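Local coordinates for protein 6-phosphogluconolactonase (Thermotoga maritima, PDB 1VL1) that hydrolyses 6-phosphogluconolactone to 6-phosphogluconate, the second step of the oxidative pentose phosphate pathway, at residues A[78-84]-A[177-182]; A[191-197]-A[223-229]. All coordinates share one frame; numbering follows the deposited sequence.

Contact 1 of 2, residues A[78-84]-A[177-182]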
ATOM      1  N   LEU A  78       3.774  -1.160  -5.725  1.00 23.04           N
ATOM      2  CA  LEU A  78       2.457  -0.539  -5.531  1.00 21.63           C
ATOM      3  C   LEU A  78       1.390  -1.531  -5.099  1.00 20.85           C
ATOM      4  O   LEU A  78       1.356  -2.645  -5.622  1.00 22.45           O
ATOM      5  CB  LEU A  78       2.003   0.078  -6.835  1.00 22.02           C
ATOM      6  CG  LEU A  78       2.476   1.507  -7.013  1.00 25.68           C
ATOM      7  CD1 LEU A  78       3.924   1.792  -6.736  1.00 28.58           C
ATOM      8  CD2 LEU A  78       2.091   1.905  -8.383  1.00 24.56           C
ATOM      9  N   SER A  79       0.452  -1.119  -4.250  1.00 22.20           N
ATOM     10  CA  SER A  79      -0.638  -1.988  -3.833  1.00 23.10           C
ATOM     11  C   SER A  79      -1.678  -2.086  -4.971  1.00 22.57           C
ATOM     12  O   SER A  79      -2.430  -3.041  -5.024  1.00 23.42           O
ATOM     13  CB  SER A  79      -1.353  -1.435  -2.601  1.00 22.82           C
ATOM     14  OG  SER A  79      -1.782  -0.104  -2.800  1.00 23.66           O
ATOM     15  N   ASP A  80      -1.757  -1.066  -5.794  1.00 22.00           N
ATOM     16  CA  ASP A  80      -2.732  -0.990  -6.840  1.00 21.53           C
ATOM     17  C   ASP A  80      -2.404   0.171  -7.776  1.00 22.06           C
ATOM     18  O   ASP A  80      -1.649   1.081  -7.463  1.00 22.82           O
ATOM     19  CB  ASP A  80      -4.148  -0.818  -6.283  1.00 21.32           C
ATOM     20  CG  ASP A  80      -4.332   0.499  -5.593  1.00 23.03           C
ATOM     21  OD1 ASP A  80      -3.791   0.716  -4.480  1.00 25.54           O
ATOM     22  OD2 ASP A  80      -4.970   1.384  -6.155  1.00 23.92           O
ATOM     23  N   GLU A  81      -3.063   0.167  -8.904  1.00 21.26           N
ATOM     24  CA  GLU A  81      -2.869   1.253  -9.863  1.00 21.45           C
ATOM     25  C   GLU A  81      -4.170   1.507 -10.619  1.00 21.78           C
ATOM     26  O   GLU A  81      -4.919   0.605 -10.948  1.00 23.64           O
ATOM     27  CB  GLU A  81      -1.744   0.975 -10.845  1.00 20.27           C
ATOM     28  CG  GLU A  81      -1.451   2.088 -11.820  1.00 22.29           C
ATOM     29  CD  GLU A  81      -1.047   3.357 -11.126  1.00 21.89           C
ATOM     30  OE1 GLU A  81      -1.952   4.128 -10.741  1.00 23.10           O
ATOM     31  OE2 GLU A  81       0.160   3.583 -11.026  1.00 23.07           O
ATOM     32  N   ARG A  82      -4.410   2.783 -10.876  1.00 21.57           N
ATOM     33  CA  ARG A  82      -5.483   3.213 -11.753  1.00 21.14           C
ATOM     34  C   ARG A  82      -5.056   2.951 -13.189  1.00 22.04           C
ATOM     35  O   ARG A  82      -3.934   3.271 -13.597  1.00 20.50           O
ATOM     36  CB  ARG A  82      -5.786   4.700 -11.521  1.00 21.81           C
ATOM     37  CG  ARG A  82      -6.494   4.962 -10.202  1.00 23.08           C
ATOM     38  CD  ARG A  82      -5.567   5.140  -9.018  1.00 25.51           C
ATOM     39  NE  ARG A  82      -6.341   5.665  -7.896  1.00 24.41           N
ATOM     40  CZ  ARG A  82      -6.628   6.932  -7.688  1.00 27.36           C
ATOM     41  NH1 ARG A  82      -6.195   7.860  -8.489  1.00 26.48           N
ATOM     42  NH2 ARG A  82      -7.373   7.283  -6.661  1.00 28.13           N
ATOM     43  N   TYR A  83      -5.984   2.431 -14.005  1.00 21.66           N
ATOM     44  CA  TYR A  83      -5.670   2.028 -15.384  1.00 23.01           C
ATOM     45  C   TYR A  83      -5.790   3.270 -16.266  1.00 22.43           C
ATOM     46  O   TYR A  83      -6.715   3.459 -17.059  1.00 23.05           O
ATOM     47  CB  TYR A  83      -6.543   0.853 -15.902  1.00 22.83           C
ATOM     48  CG  TYR A  83      -6.024   0.286 -17.218  1.00 22.44           C
ATOM     49  CD1 TYR A  83      -4.835  -0.406 -17.283  1.00 20.86           C
ATOM     50  CD2 TYR A  83      -6.746   0.438 -18.406  1.00 21.98           C
ATOM     51  CE1 TYR A  83      -4.360  -0.908 -18.476  1.00 20.70           C
ATOM     52  CE2 TYR A  83      -6.275  -0.042 -19.619  1.00 23.26           C
ATOM     53  CZ  TYR A  83      -5.115  -0.740 -19.667  1.00 21.93           C
ATOM     54  OH  TYR A  83      -4.679  -1.196 -20.892  1.00 24.22           O
ATOM     55  N   VAL A  84      -4.768   4.088 -16.114  1.00 21.93           N
ATOM     56  CA  VAL A  84      -4.573   5.322 -16.830  1.00 22.44           C
ATOM     57  C   VAL A  84      -3.084   5.463 -17.111  1.00 22.21           C
ATOM     58  O   VAL A  84      -2.240   4.762 -16.529  1.00 24.09           O
ATOM     59  CB  VAL A  84      -5.053   6.541 -15.951  1.00 22.29           C
ATOM     60  CG1 VAL A  84      -6.475   6.366 -15.548  1.00 24.06           C
ATOM     61  CG2 VAL A  84      -4.180   6.725 -14.709  1.00 22.24           C
ATOM     62  N   VAL A 177     -12.505   4.477 -12.858  1.00 25.37           N
ATOM     63  CA  VAL A 177     -11.661   3.886 -13.893  1.00 26.01           C
ATOM     64  C   VAL A 177     -11.345   2.463 -13.494  1.00 25.93           C
ATOM     65  O   VAL A 177     -11.392   2.128 -12.302  1.00 24.02           O
ATOM     66  CB  VAL A 177     -10.316   4.681 -14.074  1.00 26.50           C
ATOM     67  CG1 VAL A 177     -10.607   6.078 -14.673  1.00 28.22           C
ATOM     68  CG2 VAL A 177      -9.478   4.760 -12.796  1.00 27.17           C
ATOM     69  N   PRO A 178     -11.057   1.598 -14.457  1.00 25.86           N
ATOM     70  CA  PRO A 178     -10.632   0.261 -14.125  1.00 25.41           C
ATOM     71  C   PRO A 178      -9.347   0.328 -13.321  1.00 24.40           C
ATOM     72  O   PRO A 178      -8.592   1.291 -13.430  1.00 22.96           O
ATOM     73  CB  PRO A 178     -10.397  -0.387 -15.478  1.00 25.92           C
ATOM     74  CG  PRO A 178     -11.163   0.371 -16.392  1.00 27.65           C
ATOM     75  CD  PRO A 178     -11.116   1.815 -15.910  1.00 26.40           C
ATOM     76  N   ARG A 179      -9.164  -0.655 -12.464  1.00 24.51           N
ATOM     77  CA  ARG A 179      -8.012  -0.704 -11.564  1.00 24.24           C
ATOM     78  C   ARG A 179      -7.324  -2.074 -11.641  1.00 24.20           C
ATOM     79  O   ARG A 179      -7.981  -3.118 -11.898  1.00 24.35           O
ATOM     80  CB  ARG A 179      -8.368  -0.481 -10.077  1.00 24.80           C
ATOM     81  CG  ARG A 179      -9.429   0.527  -9.705  1.00 27.48           C
ATOM     82  CD  ARG A 179      -9.016   1.859 -10.029  1.00 25.79           C
ATOM     83  NE  ARG A 179      -9.891   2.953  -9.519  1.00 24.80           N
ATOM     84  CZ  ARG A 179      -9.714   3.598  -8.376  1.00 23.39           C
ATOM     85  NH1 ARG A 179      -8.827   3.179  -7.460  1.00 24.27           N
ATOM     86  NH2 ARG A 179     -10.449   4.663  -8.123  1.00 25.80           N
ATOM     87  N   VAL A 180      -6.020  -2.068 -11.379  1.00 23.62           N
ATOM     88  CA  VAL A 180      -5.223  -3.266 -11.179  1.00 23.07           C
ATOM     89  C   VAL A 180      -4.879  -3.275  -9.692  1.00 23.68           C
ATOM     90  O   VAL A 180      -4.477  -2.249  -9.157  1.00 24.13           O
ATOM     91  CB  VAL A 180      -3.970  -3.226 -12.042  1.00 23.50           C
ATOM     92  CG1 VAL A 180      -2.999  -4.351 -11.628  1.00 24.13           C
ATOM     93  CG2 VAL A 180      -4.368  -3.250 -13.490  1.00 22.88           C
ATOM     94  N   THR A 181      -5.113  -4.393  -9.016  1.00 22.97           N
ATOM     95  CA  THR A 181      -4.881  -4.414  -7.590  1.00 21.79           C
ATOM     96  C   THR A 181      -4.312  -5.707  -7.093  1.00 21.00           C
ATOM     97  O   THR A 181      -4.623  -6.781  -7.599  1.00 21.29           O
ATOM     98  CB  THR A 181      -6.227  -4.092  -6.833  1.00 21.46           C
ATOM     99  OG1 THR A 181      -5.982  -3.907  -5.412  1.00 21.15           O
ATOM    100  CG2 THR A 181      -7.196  -5.203  -6.983  1.00 22.31           C
ATOM    101  N   LEU A 182      -3.458  -5.616  -6.057  1.00 21.36           N
ATOM    102  CA  LEU A 182      -3.183  -6.789  -5.286  1.00 21.75           C
ATOM    103  C   LEU A 182      -4.457  -7.228  -4.632  1.00 21.72           C
ATOM    104  O   LEU A 182      -5.343  -6.407  -4.363  1.00 23.01           O
ATOM    105  CB  LEU A 182      -2.191  -6.489  -4.169  1.00 22.59           C
ATOM    106  CG  LEU A 182      -0.778  -6.153  -4.596  1.00 27.60           C
ATOM    107  CD1 LEU A 182       0.200  -6.051  -3.369  1.00 28.15           C
ATOM    108  CD2 LEU A 182      -0.218  -7.028  -5.555  1.00 33.43           C
TER
HETATM  109  O   HOH W   1      -9.184   5.301  -5.304  1.00 24.05           O
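Glu81 and Val180 grip each other through both backbone bonds of an antiparallel hydrogen-bonded pair: Glu81 N reaches Val180 O at 2.8 Å, and Val180 N returns to Glu81 O at 2.9 Å. This is a short antiparallel pairing, 80-82 against 179-182, within the mixed sheet of the 6-phosphogluconolactonase fold. Leu182 N to Ser79 O extends it at one end; at the other Tyr83 N meets Pro178 O at 2.9 Å, just where Tyr83 makes an inverse gamma turn.

Asp80, Arg82, Arg179 and Thr181 share one face. The two arginines run side by side, with Arg82 CG lying over one face of the Arg179 guanidinium and the guanidinium planes 67° apart. Arg82 NE comes within 3.5 Å of Arg179 NH1, and water 1 accepts from Arg82 NH2 and Arg179 NH1, tying the two ends together. Arg82 NH1 also binds Gln90 O, and a citrate, probably from the crystallisation liquor, lies close to the Arg82 side chain, consistent with a pocket for anions there. Ser153 OG links Arg179 NH1 to Asp80 OD2, whose own direct separation is 4.4 Å, too long for a salt bridge. The other Asp80 oxygen, OD1, accepts a hydrogen bond from Ser79 OG, 2.7 Å away, on its anti lone pair.

On the opposite face Val180 packs against Ile120 of helix 120-134, while the Glu81 carboxylate turns away to the backbone of Asn92 and Phe93, its OE1 also taking Arg82 N. The pairing ends in apolar contacts: Tyr83 CB meets Pro178 CB, and beyond it Val84 CG1 touches Val177 CG1 at 4.2 Å.

Contact 2 of 2, residues A[191-197]-A[223-229]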
ATOM      1  N   LEU A 191       4.151  -9.421   6.565  1.00 22.58           N
ATOM      2  CA  LEU A 191       4.398  -9.616   7.993  1.00 22.45           C
ATOM      3  C   LEU A 191       3.683  -8.510   8.806  1.00 21.99           C
ATOM      4  O   LEU A 191       3.009  -8.809   9.789  1.00 20.86           O
ATOM      5  CB  LEU A 191       5.905  -9.645   8.293  1.00 23.03           C
ATOM      6  CG  LEU A 191       6.699 -10.791   7.641  1.00 24.31           C
ATOM      7  CD1 LEU A 191       8.199 -10.650   7.970  1.00 24.43           C
ATOM      8  CD2 LEU A 191       6.194 -12.170   8.171  1.00 27.23           C
ATOM      9  N   TYR A 192       3.809  -7.265   8.348  1.00 22.61           N
ATOM     10  CA  TYR A 192       3.226  -6.107   9.035  1.00 23.41           C
ATOM     11  C   TYR A 192       2.383  -5.321   8.060  1.00 22.28           C
ATOM     12  O   TYR A 192       2.812  -5.033   6.965  1.00 22.30           O
ATOM     13  CB  TYR A 192       4.335  -5.220   9.616  1.00 24.65           C
ATOM     14  CG  TYR A 192       5.206  -5.931  10.626  1.00 27.55           C
ATOM     15  CD1 TYR A 192       4.813  -6.045  11.926  1.00 27.51           C
ATOM     16  CD2 TYR A 192       6.412  -6.550  10.233  1.00 25.67           C
ATOM     17  CE1 TYR A 192       5.584  -6.742  12.861  1.00 27.13           C
ATOM     18  CE2 TYR A 192       7.217  -7.271  11.168  1.00 30.21           C
ATOM     19  CZ  TYR A 192       6.770  -7.350  12.488  1.00 27.60           C
ATOM     20  OH  TYR A 192       7.498  -8.010  13.466  1.00 31.57           O
ATOM     21  N   VAL A 193       1.140  -5.025   8.445  1.00 22.47           N
ATOM     22  CA  VAL A 193       0.291  -4.209   7.669  1.00 21.46           C
ATOM     23  C   VAL A 193       0.007  -2.944   8.500  1.00 23.30           C
ATOM     24  O   VAL A 193      -0.382  -3.039   9.674  1.00 22.70           O
ATOM     25  CB  VAL A 193      -1.042  -4.904   7.354  1.00 23.60           C
ATOM     26  CG1 VAL A 193      -1.997  -3.950   6.770  1.00 21.97           C
ATOM     27  CG2 VAL A 193      -0.832  -6.050   6.386  1.00 23.04           C
ATOM     28  N   LEU A 194       0.294  -1.800   7.889  1.00 23.45           N
ATOM     29  CA  LEU A 194       0.046  -0.489   8.495  1.00 24.18           C
ATOM     30  C   LEU A 194      -1.042   0.204   7.718  1.00 23.81           C
ATOM     31  O   LEU A 194      -0.931   0.374   6.502  1.00 27.41           O
ATOM     32  CB  LEU A 194       1.304   0.382   8.426  1.00 24.93           C
ATOM     33  CG  LEU A 194       2.606  -0.253   8.925  1.00 27.13           C
ATOM     34  CD1 LEU A 194       3.750   0.820   9.012  1.00 27.76           C
ATOM     35  CD2 LEU A 194       2.438  -0.918  10.222  1.00 26.82           C
ATOM     36  N   PHE A 195      -2.089   0.667   8.391  1.00 22.07           N
ATOM     37  CA  PHE A 195      -3.113   1.495   7.749  1.00 21.54           C
ATOM     38  C   PHE A 195      -2.922   2.943   8.220  1.00 21.86           C
ATOM     39  O   PHE A 195      -2.752   3.179   9.400  1.00 22.28           O
ATOM     40  CB  PHE A 195      -4.536   1.060   8.176  1.00 21.70           C
ATOM     41  CG  PHE A 195      -4.995  -0.209   7.502  1.00 22.43           C
ATOM     42  CD1 PHE A 195      -5.605  -0.153   6.242  1.00 23.95           C
ATOM     43  CD2 PHE A 195      -4.881  -1.432   8.148  1.00 25.54           C
ATOM     44  CE1 PHE A 195      -6.029  -1.300   5.618  1.00 23.72           C
ATOM     45  CE2 PHE A 195      -5.342  -2.578   7.510  1.00 26.20           C
ATOM     46  CZ  PHE A 195      -5.884  -2.516   6.297  1.00 23.88           C
ATOM     47  N   LEU A 196      -3.023   3.895   7.297  1.00 21.70           N
ATOM     48  CA  LEU A 196      -2.846   5.315   7.600  1.00 22.58           C
ATOM     49  C   LEU A 196      -4.134   6.018   7.244  1.00 22.17           C
ATOM     50  O   LEU A 196      -4.465   6.089   6.058  1.00 21.93           O
ATOM     51  CB  LEU A 196      -1.716   5.880   6.748  1.00 22.31           C
ATOM     52  CG  LEU A 196      -0.285   5.661   7.141  1.00 27.27           C
ATOM     53  CD1 LEU A 196       0.015   4.382   7.733  1.00 31.06           C
ATOM     54  CD2 LEU A 196       0.643   6.070   6.017  1.00 24.73           C
ATOM     55  N   ILE A 197      -4.875   6.465   8.249  1.00 21.84           N
ATOM     56  CA  ILE A 197      -6.188   7.058   8.051  1.00 22.04           C
ATOM     57  C   ILE A 197      -6.314   8.303   8.885  1.00 23.08           C
ATOM     58  O   ILE A 197      -5.706   8.401   9.971  1.00 22.81           O
ATOM     59  CB  ILE A 197      -7.354   6.100   8.341  1.00 22.14           C
ATOM     60  CG1 ILE A 197      -7.366   5.576   9.808  1.00 21.29           C
ATOM     61  CG2 ILE A 197      -7.365   4.934   7.347  1.00 24.26           C
ATOM     62  CD1 ILE A 197      -8.748   5.094  10.159  1.00 23.17           C
ATOM     63  N   LYS A 223       0.674 -10.873   8.967  1.00 24.44           N
ATOM     64  CA  LYS A 223       0.890 -12.173   9.561  1.00 24.76           C
ATOM     65  C   LYS A 223       1.381 -12.074  11.009  1.00 25.45           C
ATOM     66  O   LYS A 223       1.095 -12.957  11.838  1.00 25.09           O
ATOM     67  CB  LYS A 223       1.961 -12.938   8.816  1.00 26.06           C
ATOM     68  CG  LYS A 223       1.639 -13.331   7.444  1.00 30.49           C
ATOM     69  CD  LYS A 223       2.907 -13.995   6.901  1.00 37.55           C
ATOM     70  CE  LYS A 223       2.816 -14.337   5.458  1.00 41.85           C
ATOM     71  NZ  LYS A 223       4.119 -14.888   4.970  1.00 42.81           N
ATOM     72  N   GLU A 224       2.107 -11.000  11.311  1.00 23.77           N
ATOM     73  CA  GLU A 224       2.636 -10.743  12.641  1.00 24.65           C
ATOM     74  C   GLU A 224       1.783  -9.706  13.360  1.00 24.61           C
ATOM     75  O   GLU A 224       1.428  -9.869  14.529  1.00 24.42           O
ATOM     76  CB  GLU A 224       4.085 -10.280  12.557  1.00 25.83           C
ATOM     77  CG  GLU A 224       5.057 -11.384  12.184  1.00 30.27           C
ATOM     78  CD  GLU A 224       5.071 -12.481  13.217  1.00 38.06           C
ATOM     79  OE1 GLU A 224       5.202 -12.157  14.428  1.00 42.58           O
ATOM     80  OE2 GLU A 224       4.931 -13.669  12.832  1.00 46.25           O
ATOM     81  N   LYS A 225       1.455  -8.647  12.647  1.00 23.75           N
ATOM     82  CA  LYS A 225       0.737  -7.514  13.236  1.00 25.24           C
ATOM     83  C   LYS A 225       0.028  -6.639  12.229  1.00 23.27           C
ATOM     84  O   LYS A 225       0.505  -6.458  11.135  1.00 23.87           O
ATOM     85  CB  LYS A 225       1.725  -6.641  14.000  1.00 26.13           C
ATOM     86  CG  LYS A 225       1.105  -5.891  15.136  1.00 28.45           C
ATOM     87  CD  LYS A 225       2.151  -5.119  15.984  1.00 28.88           C
ATOM     88  CE  LYS A 225       3.088  -6.050  16.648  1.00 34.00           C
ATOM     89  NZ  LYS A 225       3.709  -5.461  17.895  1.00 35.70           N
ATOM     90  N   THR A 226      -1.123  -6.088  12.635  1.00 22.20           N
ATOM     91  CA  THR A 226      -1.808  -5.045  11.907  1.00 21.81           C
ATOM     92  C   THR A 226      -1.858  -3.813  12.807  1.00 20.76           C
ATOM     93  O   THR A 226      -2.180  -3.897  13.989  1.00 21.11           O
ATOM     94  CB  THR A 226      -3.221  -5.467  11.559  1.00 22.37           C
ATOM     95  OG1 THR A 226      -3.181  -6.704  10.830  1.00 24.79           O
ATOM     96  CG2 THR A 226      -3.867  -4.515  10.679  1.00 24.63           C
ATOM     97  N   VAL A 227      -1.462  -2.691  12.246  1.00 21.11           N
ATOM     98  CA  VAL A 227      -1.389  -1.430  12.972  1.00 20.53           C
ATOM     99  C   VAL A 227      -2.129  -0.344  12.246  1.00 21.80           C
ATOM    100  O   VAL A 227      -1.905  -0.128  11.054  1.00 22.73           O
ATOM    101  CB  VAL A 227       0.072  -0.981  13.097  1.00 22.35           C
ATOM    102  CG1 VAL A 227       0.111   0.353  13.869  1.00 23.77           C
ATOM    103  CG2 VAL A 227       0.956  -2.058  13.812  1.00 22.19           C
ATOM    104  N   TRP A 228      -2.999   0.380  12.952  1.00 21.86           N
ATOM    105  CA  TRP A 228      -3.674   1.539  12.399  1.00 20.82           C
ATOM    106  C   TRP A 228      -3.055   2.805  13.045  1.00 20.93           C
ATOM    107  O   TRP A 228      -2.908   2.893  14.251  1.00 21.12           O
ATOM    108  CB  TRP A 228      -5.163   1.510  12.715  1.00 21.54           C
ATOM    109  CG  TRP A 228      -5.900   0.364  12.047  1.00 20.39           C
ATOM    110  CD1 TRP A 228      -5.835  -0.948  12.409  1.00 21.77           C
ATOM    111  CD2 TRP A 228      -6.793   0.432  10.945  1.00 19.20           C
ATOM    112  NE1 TRP A 228      -6.626  -1.707  11.599  1.00 20.37           N
ATOM    113  CE2 TRP A 228      -7.196  -0.889  10.652  1.00 18.73           C
ATOM    114  CE3 TRP A 228      -7.270   1.457  10.154  1.00 20.37           C
ATOM    115  CZ2 TRP A 228      -8.104  -1.187   9.657  1.00 23.37           C
ATOM    116  CZ3 TRP A 228      -8.176   1.150   9.153  1.00 21.77           C
ATOM    117  CH2 TRP A 228      -8.557  -0.165   8.902  1.00 23.10           C
ATOM    118  N   PHE A 229      -2.739   3.789  12.204  1.00 20.32           N
ATOM    119  CA  PHE A 229      -2.338   5.100  12.683  1.00 20.90           C
ATOM    120  C   PHE A 229      -3.488   6.026  12.303  1.00 21.25           C
ATOM    121  O   PHE A 229      -3.698   6.310  11.110  1.00 22.16           O
ATOM    122  CB  PHE A 229      -1.031   5.535  12.010  1.00 21.60           C
ATOM    123  CG  PHE A 229       0.140   4.698  12.359  1.00 22.21           C
ATOM    124  CD1 PHE A 229       0.769   4.868  13.544  1.00 22.70           C
ATOM    125  CD2 PHE A 229       0.638   3.732  11.471  1.00 24.52           C
ATOM    126  CE1 PHE A 229       1.856   4.071  13.900  1.00 27.32           C
ATOM    127  CE2 PHE A 229       1.746   2.939  11.825  1.00 26.47           C
ATOM    128  CZ  PHE A 229       2.360   3.125  13.005  1.00 26.21           C
TER
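Phe195 and Trp228, paired in register on neighbouring parallel strands, lay their side chains alongside each other on one face of the sheet. Starting from Phe195, CB already sits over the six-membered ring of Trp228, 3.4 Å from Trp228 CE3, a CH-pi contact. CG comes next, above Trp228 CZ3 and CH2. With CG anti to the carbonyl carbon in both residues (chi1 -76° and -66°), the side chains lie side by side, pointing the same way, and the rings stack face to face, their planes 15° apart and centroids separated by 4.0 Å. CD1 lies near Trp228 CH2, whereas CD2 lies over the Trp228 CE2–CZ2 bond, 3.5 Å from Trp228 CE2. CE2 continues over Trp228 CZ2 and brings the ring edge to the methyl Thr226 CG2 at 4.0 Å. Ile197 CD1 adds another contact to the indole, near Trp228 CE3.

The other face carries Leu194, whose CD2 meets Val227 CB at 3.7 Å and whose CD1 comes to the edge of the Phe229 ring. Farther back, Glu224 CB lies over the face of the Tyr192 ring. Backbone bonds alternate across the strands, from Val193 N–Lys225 O to Ile197 N–Phe229 O. At their start Leu191 O receives two donors, Glu224 N at 2.8 Å and Lys225 N at 3.3 Å.

The strands belong to a beta-alpha-beta unit with helix 200-210 between them, in keeping with the Rossmann-like fold of this family. Strand 140-143 flanks 192-198, strand 16-21 flanks 225-231, and helix 25-43 covers the face bearing Tyr192, Leu194 and Phe229.

Both contacts are largely buried and belong to the same mixed sheet, yet they lie on opposite sides of the chain's centre, their own centres about 21 Å apart and their nearest atoms about 9 Å. Contact 1 is antiparallel and joins segments 93 residues apart, whereas contact 2 pairs the parallel strands of one beta-alpha-beta unit. Strands 47-51 and 140-143 connect them, bridging 74-82 to 192-198. Their chemistry follows their place: charged and hydroxyl side chains, water and a neighbouring citrate at contact 1; aromatic and aliphatic packing at contact 2, where the charged Lys223 and Glu224 lie at the exposed end.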